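Local coordinates for protein Serpin48 (Tenebrio molitor, PDB 3OZQ) that inhibits the protease SPE with high specificity in the innate immunity of an insect, as a member of the serpin family of serine protease inhibitors, at residues K24-L27 / K28-A32; N137-V140 / E141-T144; M202-D205 / E206-F209; Y212-H215 / H216-A219. All coordinates share one frame; numbering follows the deposited sequence.

Interaction 1 of 4, residues K24-L27 / K28-A32; sequences KEVL and KTEKA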
loop_
_atom_site.group_PDB
_atom_site.type_symbol
_atom_site.label_atom_id
_atom_site.label_comp_id
_atom_site.label_asym_id
_atom_site.label_seq_id
_atom_site.Cartn_x
_atom_site.Cartn_y
_atom_site.Cartn_z
ATOM N N LYS A 24 -1.308 -8.387 -8.597
ATOM C CA LYS A 24 -1.419 -8.990 -9.929
ATOM C C LYS A 24 -1.932 -7.995 -10.951
ATOM O O LYS A 24 -1.497 -7.981 -12.096
ATOM C CB LYS A 24 -2.341 -10.219 -9.899
ATOM C CG LYS A 24 -2.285 -11.064 -11.168
ATOM C CD LYS A 24 -2.964 -12.430 -10.981
ATOM C CE LYS A 24 -2.065 -13.437 -10.244
ATOM N NZ LYS A 24 -1.085 -14.171 -11.125
ATOM N N GLU A 25 -2.869 -7.158 -10.531
ATOM C CA GLU A 25 -3.396 -6.126 -11.409
ATOM C C GLU A 25 -2.369 -5.027 -11.665
ATOM O O GLU A 25 -2.132 -4.645 -12.809
ATOM C CB GLU A 25 -4.667 -5.529 -10.807
ATOM C CG GLU A 25 -5.820 -5.489 -11.765
ATOM C CD GLU A 25 -5.943 -6.763 -12.574
ATOM O OE1 GLU A 25 -6.077 -7.846 -11.970
ATOM O OE2 GLU A 25 -5.909 -6.677 -13.819
ATOM N N VAL A 26 -1.747 -4.527 -10.601
ATOM C CA VAL A 26 -0.814 -3.408 -10.749
ATOM C C VAL A 26 0.341 -3.751 -11.682
ATOM O O VAL A 26 0.775 -2.917 -12.479
ATOM C CB VAL A 26 -0.292 -2.901 -9.401
ATOM C CG1 VAL A 26 0.914 -1.975 -9.611
ATOM C CG2 VAL A 26 -1.402 -2.179 -8.666
ATOM N N LEU A 27 0.820 -4.985 -11.572
ATOM C CA LEU A 27 1.835 -5.534 -12.459
ATOM C C LEU A 27 1.577 -5.207 -13.921
ATOM O O LEU A 27 2.505 -4.896 -14.665
ATOM C CB LEU A 27 1.853 -7.055 -12.310
ATOM C CG LEU A 27 3.103 -7.703 -11.748
ATOM C CD1 LEU A 27 2.839 -9.193 -11.562
ATOM C CD2 LEU A 27 4.291 -7.453 -12.674
ATOM N N LYS A 28 0.316 -5.309 -14.331
ATOM C CA LYS A 28 -0.064 -5.141 -15.728
ATOM C C LYS A 28 0.381 -3.803 -16.289
ATOM O O LYS A 28 0.761 -3.711 -17.451
ATOM C CB LYS A 28 -1.582 -5.278 -15.899
ATOM C CG LYS A 28 -2.120 -6.693 -15.701
ATOM C CD LYS A 28 -3.643 -6.698 -15.839
ATOM C CE LYS A 28 -4.228 -8.096 -15.776
ATOM N NZ LYS A 28 -5.712 -8.044 -15.902
ATOM N N THR A 29 0.330 -2.770 -15.460
ATOM C CA THR A 29 0.660 -1.426 -15.907
ATOM C C THR A 29 2.053 -0.990 -15.441
ATOM O O THR A 29 2.668 -0.106 -16.036
ATOM C CB THR A 29 -0.422 -0.409 -15.461
ATOM O OG1 THR A 29 -0.074 0.910 -15.906
ATOM C CG2 THR A 29 -0.570 -0.405 -13.959
ATOM N N GLU A 30 2.554 -1.606 -14.378
ATOM C CA GLU A 30 3.908 -1.295 -13.915
ATOM C C GLU A 30 4.939 -2.265 -14.506
ATOM O O GLU A 30 4.795 -3.483 -14.394
ATOM C CB GLU A 30 3.965 -1.269 -12.381
ATOM C CG GLU A 30 3.158 -0.120 -11.752
ATOM C CD GLU A 30 3.690 1.250 -12.156
ATOM O OE1 GLU A 30 2.873 2.166 -12.420
ATOM O OE2 GLU A 30 4.936 1.393 -12.240
ATOM N N LYS A 31 5.973 -1.720 -15.134
ATOM C CA LYS A 31 6.944 -2.532 -15.864
ATOM C C LYS A 31 8.287 -2.718 -15.148
ATOM O O LYS A 31 9.146 -3.459 -15.615
ATOM C CB LYS A 31 7.183 -1.950 -17.257
ATOM C CG LYS A 31 7.026 -0.436 -17.349
ATOM C CD LYS A 31 7.704 0.294 -16.188
ATOM C CE LYS A 31 7.032 1.650 -15.948
ATOM N NZ LYS A 31 5.547 1.612 -16.202
ATOM N N ALA A 32 8.471 -2.030 -14.030
ATOM C CA ALA A 32 9.686 -2.156 -13.250
ATOM C C ALA A 32 9.318 -2.183 -11.771
ATOM O O ALA A 32 8.455 -2.959 -11.360
ATOM C CB ALA A 32 10.643 -1.014 -13.567
#
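K28 carries its CG opposite the carbonyl carbon (chi1 -70°) and then runs fully extended, while E25 kinks at its second torsion (chi2 43°); the two side chains therefore lie alongside each other and point the same way. The pair is an i to i+3 salt bridge in the last turn of helix 10-29, a worked example of a local ion pair between residues three apart on a helix surface. OE2 of E25 is modelled 2.5 Å from NZ of K28, so close that the exact length is doubtful. Helix 279-286 borders the pair, with V282 touching E25 and K285 reaching both residues. An alanine in place of E25 would probably leave the K28 ammonium without this mate and its long chain freer to turn. In the backbone, the last turn narrows to i to i+3 bonds: N of K28 bonds O of E25 at 3.0 Å, and O of V26 accepts from T29 N as well as from E30 N, one residue farther on. The second of these bonds is nearly collinear with the V26 carbonyl, and the E30 and V26 side chains run alongside each other, CG of E30 3.6 Å from CG1 of V26.

Interaction 2 of 4, residues N137-V140 / E141-T144; sequences NAWV and EEQT
W139 and V140 hand their carbonyl oxygens to Q143 and T144 as helix 129-143 comes to its end, continuing the i to i+4 bonds of N137 with E141 and A138 with E142 until the last, from N of T144 to O of V140, is only weak. The indole of W139 leaves the backbone with CG anti to N (chi1 -178°), which lets its ring lie against the residue one turn on. There CG of Q143 sits over one face in a CH-pi contact, 3.9 Å from the centroid of the six-membered ring and 22° off its normal. The Q143 amide then bends away at its second torsion, its plane inclined only modestly to the indole, and NE2 donates to OE2 of E142 at 2.6 Å, using the carboxylate lone pair directed away from the other oxygen. That bond steadies both polar ends near the ring; OE2 of E142 approaches NE1 of W139 obliquely, at 3.8 Å. K96 makes a cation-pi contact with the same indole. On the buried side, the hydroxyl of T144 makes good the failing backbone bond: OG1 donates to O of V140 at 2.7 Å, coming from above the carbonyl plane. Farther back, N137, also buried, directs its amide away from 141-144, and OD1 accepts from N of V152. Through W139, V140, Q143 and T144 this helix terminus rests on strands 90-100 and 163-174, the arrangement of the serpin fold in which a helix lies across the central sheet A.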
loop_
_atom_site.group_PDB
_atom_site.type_symbol
_atom_site.label_atom_id
_atom_site.label_comp_id
_atom_site.label_asym_id
_atom_site.label_seq_id
_atom_site.Cartn_x
_atom_site.Cartn_y
_atom_site.Cartn_z
ATOM N N ASN A 137 -3.815 18.643 -4.859
ATOM C CA ASN A 137 -2.399 18.365 -4.632
ATOM C C ASN A 137 -1.802 19.144 -3.474
ATOM O O ASN A 137 -0.915 18.653 -2.784
ATOM C CB ASN A 137 -1.582 18.624 -5.901
ATOM C CG ASN A 137 -1.933 17.663 -7.013
ATOM O OD1 ASN A 137 -2.551 16.622 -6.771
ATOM N ND2 ASN A 137 -1.546 18.001 -8.239
ATOM N N ALA A 138 -2.275 20.371 -3.271
ATOM C CA ALA A 138 -1.711 21.213 -2.225
ATOM C C ALA A 138 -2.145 20.651 -0.883
ATOM O O ALA A 138 -1.372 20.651 0.079
ATOM C CB ALA A 138 -2.161 22.667 -2.382
ATOM N N TRP A 139 -3.377 20.158 -0.841
ATOM C CA TRP A 139 -3.912 19.537 0.357
ATOM C C TRP A 139 -3.069 18.313 0.704
ATOM O O TRP A 139 -2.614 18.161 1.836
ATOM C CB TRP A 139 -5.378 19.132 0.179
ATOM C CG TRP A 139 -5.938 18.524 1.443
ATOM C CD1 TRP A 139 -6.396 19.199 2.536
ATOM C CD2 TRP A 139 -6.044 17.126 1.759
ATOM N NE1 TRP A 139 -6.798 18.311 3.507
ATOM C CE2 TRP A 139 -6.595 17.033 3.054
ATOM C CE3 TRP A 139 -5.748 15.947 1.064
ATOM C CZ2 TRP A 139 -6.851 15.806 3.674
ATOM C CZ3 TRP A 139 -6.002 14.724 1.684
ATOM C CH2 TRP A 139 -6.550 14.666 2.973
ATOM N N VAL A 140 -2.859 17.454 -0.289
ATOM C CA VAL A 140 -2.008 16.278 -0.123
ATOM C C VAL A 140 -0.617 16.650 0.395
ATOM O O VAL A 140 -0.070 15.974 1.263
ATOM C CB VAL A 140 -1.861 15.500 -1.445
ATOM C CG1 VAL A 140 -0.610 14.583 -1.408
ATOM C CG2 VAL A 140 -3.118 14.703 -1.736
ATOM N N GLU A 141 -0.043 17.726 -0.136
ATOM C CA GLU A 141 1.289 18.134 0.304
ATOM C C GLU A 141 1.269 18.548 1.764
ATOM O O GLU A 141 2.074 18.067 2.547
ATOM C CB GLU A 141 1.849 19.267 -0.561
ATOM C CG GLU A 141 2.257 18.833 -1.959
ATOM C CD GLU A 141 3.142 19.858 -2.664
ATOM O OE1 GLU A 141 2.750 20.313 -3.759
ATOM O OE2 GLU A 141 4.229 20.203 -2.140
ATOM N N GLU A 142 0.353 19.440 2.139
ATOM C CA GLU A 142 0.269 19.863 3.535
ATOM C C GLU A 142 0.124 18.661 4.479
ATOM O O GLU A 142 0.689 18.645 5.568
ATOM C CB GLU A 142 -0.891 20.831 3.750
ATOM C CG GLU A 142 -1.645 20.612 5.061
ATOM C CD GLU A 142 -3.172 20.676 4.898
ATOM O OE1 GLU A 142 -3.683 21.623 4.248
ATOM O OE2 GLU A 142 -3.862 19.768 5.419
ATOM N N GLN A 143 -0.633 17.659 4.046
ATOM C CA GLN A 143 -0.946 16.504 4.887
ATOM C C GLN A 143 0.143 15.429 4.888
ATOM O O GLN A 143 0.112 14.515 5.708
ATOM C CB GLN A 143 -2.274 15.876 4.454
ATOM C CG GLN A 143 -3.495 16.646 4.897
ATOM C CD GLN A 143 -3.638 16.649 6.400
ATOM O OE1 GLN A 143 -3.927 15.615 7.011
ATOM N NE2 GLN A 143 -3.413 17.805 7.014
ATOM N N THR A 144 1.090 15.528 3.962
ATOM C CA THR A 144 2.205 14.580 3.921
ATOM C C THR A 144 3.551 15.275 4.069
ATOM O O THR A 144 4.543 14.806 3.527
ATOM C CB THR A 144 2.249 13.788 2.598
ATOM O OG1 THR A 144 2.276 14.698 1.489
ATOM C CG2 THR A 144 1.058 12.853 2.470
#

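Interaction 3 of 4, residues M202-D205 / E206-F209; sequences MYLD and EQYF
D205 and E206 form a corner at which strand 202-205 gives way to strand 207-209, the two axes standing at 94° and coming within 7.9 Å of each other. E206 takes a left-handed helical conformation, and no hydrogen bond joins the two segments; the contact is one of side-chain packing, with O of D205 also against CG of Q207. L204 reaches toward the inside of the bend, where its CD2 meets the Q207 side chain obliquely, 3.4 Å from CG and 3.2 Å from OE1. The bend at chi2 (-72°) carries the Q207 amide back so that OE1 lies beside this methyl. Together E206 and Q207 face V264, a G1 beta bulge by which the chain passes from sheet C to sheet B of the serpin fold; strand 260-278 pairs with both arms, and N265 OD1 accepts from N of E206. Deeper in the corner, CD1 of L204 approaches the F209 ring at its edge, near the ring plane, 4.1 Å from CZ. One face of that ring is overlain by CB of Q207, 3.4 Å above its plane and toward the rim. An alanine at Q207 would keep this CB, but losing the rest of the chain would probably open a gap beside CD2 of L204.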
loop_
_atom_site.group_PDB
_atom_site.type_symbol
_atom_site.label_atom_id
_atom_site.label_comp_id
_atom_site.label_asym_id
_atom_site.label_seq_id
_atom_site.Cartn_x
_atom_site.Cartn_y
_atom_site.Cartn_z
ATOM N N MET A 202 23.664 -2.803 1.835
ATOM C CA MET A 202 23.870 -2.776 3.276
ATOM C C MET A 202 24.063 -4.194 3.796
ATOM O O MET A 202 23.508 -5.135 3.238
ATOM C CB MET A 202 22.657 -2.151 3.981
ATOM C CG MET A 202 22.078 -0.920 3.313
ATOM S SD MET A 202 20.664 -0.271 4.252
ATOM C CE MET A 202 19.511 -1.627 4.067
ATOM N N TYR A 203 24.820 -4.341 4.880
ATOM C CA TYR A 203 25.189 -5.663 5.372
ATOM C C TYR A 203 24.966 -5.833 6.869
ATOM O O TYR A 203 25.391 -5.007 7.670
ATOM C CB TYR A 203 26.655 -5.989 4.996
ATOM C CG TYR A 203 26.861 -6.137 3.508
ATOM C CD1 TYR A 203 26.823 -7.390 2.905
ATOM C CD2 TYR A 203 27.069 -5.023 2.702
ATOM C CE1 TYR A 203 26.995 -7.533 1.547
ATOM C CE2 TYR A 203 27.237 -5.155 1.341
ATOM C CZ TYR A 203 27.196 -6.413 0.771
ATOM O OH TYR A 203 27.340 -6.543 -0.586
ATOM N N LEU A 204 24.300 -6.921 7.239
ATOM C CA LEU A 204 24.087 -7.262 8.641
ATOM C C LEU A 204 24.352 -8.742 8.851
ATOM O O LEU A 204 23.702 -9.584 8.232
ATOM C CB LEU A 204 22.651 -6.940 9.062
ATOM C CG LEU A 204 22.411 -6.092 10.309
ATOM C CD1 LEU A 204 20.902 -6.011 10.621
ATOM C CD2 LEU A 204 23.180 -6.635 11.492
ATOM N N ASP A 205 25.295 -9.057 9.737
ATOM C CA ASP A 205 25.736 -10.436 9.942
ATOM C C ASP A 205 25.316 -11.057 11.270
ATOM O O ASP A 205 25.052 -10.359 12.251
ATOM C CB ASP A 205 27.261 -10.531 9.839
ATOM C CG ASP A 205 27.788 -10.059 8.505
ATOM O OD1 ASP A 205 27.093 -10.257 7.484
ATOM O OD2 ASP A 205 28.901 -9.489 8.488
ATOM N N GLU A 206 25.281 -12.383 11.284
ATOM C CA GLU A 206 25.065 -13.150 12.505
ATOM C C GLU A 206 23.886 -12.657 13.345
ATOM O O GLU A 206 23.987 -12.575 14.569
ATOM C CB GLU A 206 26.343 -13.155 13.353
ATOM C CG GLU A 206 27.547 -13.780 12.666
ATOM C CD GLU A 206 28.878 -13.144 13.093
ATOM O OE1 GLU A 206 29.662 -12.748 12.196
ATOM O OE2 GLU A 206 29.138 -13.037 14.316
ATOM N N GLN A 207 22.772 -12.335 12.689
ATOM C CA GLN A 207 21.555 -11.953 13.395
ATOM C C GLN A 207 20.550 -13.090 13.316
ATOM O O GLN A 207 20.558 -13.865 12.361
ATOM C CB GLN A 207 20.941 -10.695 12.775
ATOM C CG GLN A 207 21.861 -9.486 12.731
ATOM C CD GLN A 207 22.085 -8.869 14.097
ATOM O OE1 GLN A 207 23.045 -8.125 14.302
ATOM N NE2 GLN A 207 21.198 -9.169 15.038
ATOM N N TYR A 208 19.683 -13.189 14.320
ATOM C CA TYR A 208 18.599 -14.162 14.288
ATOM C C TYR A 208 17.311 -13.499 13.804
ATOM O O TYR A 208 16.706 -12.690 14.511
ATOM C CB TYR A 208 18.388 -14.823 15.654
ATOM C CG TYR A 208 19.307 -16.004 15.902
ATOM C CD1 TYR A 208 18.986 -17.271 15.430
ATOM C CD2 TYR A 208 20.501 -15.846 16.592
ATOM C CE1 TYR A 208 19.827 -18.360 15.649
ATOM C CE2 TYR A 208 21.356 -16.926 16.814
ATOM C CZ TYR A 208 21.011 -18.182 16.340
ATOM O OH TYR A 208 21.847 -19.260 16.561
ATOM N N PHE A 209 16.905 -13.852 12.592
ATOM C CA PHE A 209 15.708 -13.283 11.979
ATOM C C PHE A 209 14.808 -14.408 11.527
ATOM O O PHE A 209 15.284 -15.489 11.192
ATOM C CB PHE A 209 16.085 -12.433 10.757
ATOM C CG PHE A 209 16.793 -11.156 11.098
ATOM C CD1 PHE A 209 17.856 -10.708 10.324
ATOM C CD2 PHE A 209 16.388 -10.388 12.181
ATOM C CE1 PHE A 209 18.510 -9.522 10.631
ATOM C CE2 PHE A 209 17.032 -9.203 12.492
ATOM C CZ PHE A 209 18.093 -8.768 11.719
#

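Interaction 4 of 4, residues Y212-H215 / H216-A219; sequences YECH and HLDA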
loop_
_atom_site.group_PDB
_atom_site.type_symbol
_atom_site.label_atom_id
_atom_site.label_comp_id
_atom_site.label_asym_id
_atom_site.label_seq_id
_atom_site.Cartn_x
_atom_site.Cartn_y
_atom_site.Cartn_z
ATOM N N TYR A 212 12.606 -18.614 6.245
ATOM C CA TYR A 212 11.865 -19.763 5.746
ATOM C C TYR A 212 12.285 -20.149 4.338
ATOM O O TYR A 212 12.494 -19.293 3.483
ATOM C CB TYR A 212 10.359 -19.487 5.778
ATOM C CG TYR A 212 9.520 -20.714 5.519
ATOM C CD1 TYR A 212 8.835 -20.876 4.321
ATOM C CD2 TYR A 212 9.422 -21.719 6.473
ATOM C CE1 TYR A 212 8.075 -22.008 4.081
ATOM C CE2 TYR A 212 8.664 -22.851 6.244
ATOM C CZ TYR A 212 7.997 -22.993 5.048
ATOM O OH TYR A 212 7.241 -24.123 4.831
ATOM N N GLU A 213 12.399 -21.446 4.096
ATOM C CA GLU A 213 12.688 -21.925 2.757
ATOM C C GLU A 213 11.443 -22.581 2.190
ATOM O O GLU A 213 11.071 -23.681 2.605
ATOM C CB GLU A 213 13.872 -22.903 2.771
ATOM C CG GLU A 213 15.220 -22.247 3.102
ATOM C CD GLU A 213 16.330 -23.267 3.366
ATOM O OE1 GLU A 213 17.421 -22.859 3.831
ATOM O OE2 GLU A 213 16.102 -24.474 3.114
ATOM N N CYS A 214 10.784 -21.889 1.260
ATOM C CA CYS A 214 9.583 -22.417 0.624
ATOM C C CYS A 214 9.964 -23.278 -0.566
ATOM O O CYS A 214 10.473 -22.778 -1.568
ATOM C CB CYS A 214 8.631 -21.293 0.184
ATOM S SG CYS A 214 6.971 -21.887 -0.306
ATOM N N HIS A 215 9.701 -24.574 -0.453
ATOM C CA HIS A 215 10.122 -25.528 -1.472
ATOM C C HIS A 215 9.231 -25.525 -2.716
ATOM O O HIS A 215 9.727 -25.669 -3.834
ATOM C CB HIS A 215 10.260 -26.936 -0.873
ATOM C CG HIS A 215 11.348 -27.044 0.156
ATOM N ND1 HIS A 215 11.090 -27.180 1.504
ATOM C CD2 HIS A 215 12.698 -27.018 0.034
ATOM C CE1 HIS A 215 12.233 -27.242 2.166
ATOM N NE2 HIS A 215 13.224 -27.145 1.297
ATOM N N HIS A 216 7.929 -25.347 -2.522
ATOM C CA HIS A 216 7.014 -25.201 -3.650
ATOM C C HIS A 216 7.364 -23.969 -4.486
ATOM O O HIS A 216 7.277 -23.992 -5.715
ATOM C CB HIS A 216 5.566 -25.115 -3.164
ATOM C CG HIS A 216 4.589 -24.753 -4.241
ATOM N ND1 HIS A 216 3.728 -23.680 -4.136
ATOM C CD2 HIS A 216 4.344 -25.314 -5.449
ATOM C CE1 HIS A 216 2.990 -23.601 -5.230
ATOM N NE2 HIS A 216 3.348 -24.578 -6.044
ATOM N N LEU A 217 7.775 -22.900 -3.817
ATOM C CA LEU A 217 8.078 -21.652 -4.511
ATOM C C LEU A 217 9.501 -21.559 -5.019
ATOM O O LEU A 217 9.812 -20.675 -5.817
ATOM C CB LEU A 217 7.782 -20.452 -3.610
ATOM C CG LEU A 217 6.286 -20.160 -3.538
ATOM C CD1 LEU A 217 5.967 -19.132 -2.458
ATOM C CD2 LEU A 217 5.783 -19.721 -4.915
ATOM N N ASP A 218 10.355 -22.472 -4.559
ATOM C CA ASP A 218 11.790 -22.385 -4.809
ATOM C C ASP A 218 12.281 -20.974 -4.505
ATOM O O ASP A 218 12.883 -20.306 -5.347
ATOM C CB ASP A 218 12.153 -22.795 -6.240
ATOM C CG ASP A 218 13.662 -23.007 -6.424
ATOM O OD1 ASP A 218 14.365 -23.217 -5.410
ATOM O OD2 ASP A 218 14.150 -22.955 -7.577
ATOM N N ALA A 219 12.017 -20.533 -3.285
ATOM C CA ALA A 219 12.432 -19.212 -2.858
ATOM C C ALA A 219 12.736 -19.240 -1.371
ATOM O O ALA A 219 12.438 -20.209 -0.681
ATOM C CB ALA A 219 11.339 -18.194 -3.162
#
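H215, at the start of the turn it shares with D218, has O of E213 over one face of its imidazole, 3.6 Å above the plane and displaced toward the rim. The phenol ring of Y212 meets the ring of H257, their planes about 15° apart, and H216 packs its side chain on R252. The chain reverses through H215 and H216. C214 and A219 form an antiparallel hydrogen-bonded pair that closes the hairpin of strands 207-214 and 219-225: N of A219 donates in the carbonyl plane to O of C214 at 3.2 Å, whereas the return bond from C214 N to A219 O is weak. Residues H215 to D218 make a type I turn, drawn together by a weak bond from D218 N to O of H215, and D218 then adopts a left-handed conformation (phi 48°). With D218 and A219 both facing C214, this is a G1 beta bulge. On the face that carries the C214 and A219 side chains, SG of C214 stands anti to N (chi1 -168°), which sets the sulfur against L217, 3.6 Å from CD1 and 3.7 Å from CB. L217 continues onto L246 of helix 243-248 and onto helix 250-254, while OD1 of D218 accepts from ND2 of N238.

Interactions 3 and 4 sit at the two ends of strand 207-214, their centres about 20 Å apart, and each reshapes the chain with a G1 bulge: one at a corner between sheets, the other in a hairpin. Interaction 1, about 11 Å from interaction 4 at the nearest atoms, shares helix 243-248 with it, since K24 bonds E247 O and L217 touches L246. Interaction 2 stands apart, about 42 Å from interaction 4 between centres and across the middle of the molecule. None of the four includes residues 337-345, which are unmodelled and probably belong to the exposed reactive-centre loop with which serpins engage proteases.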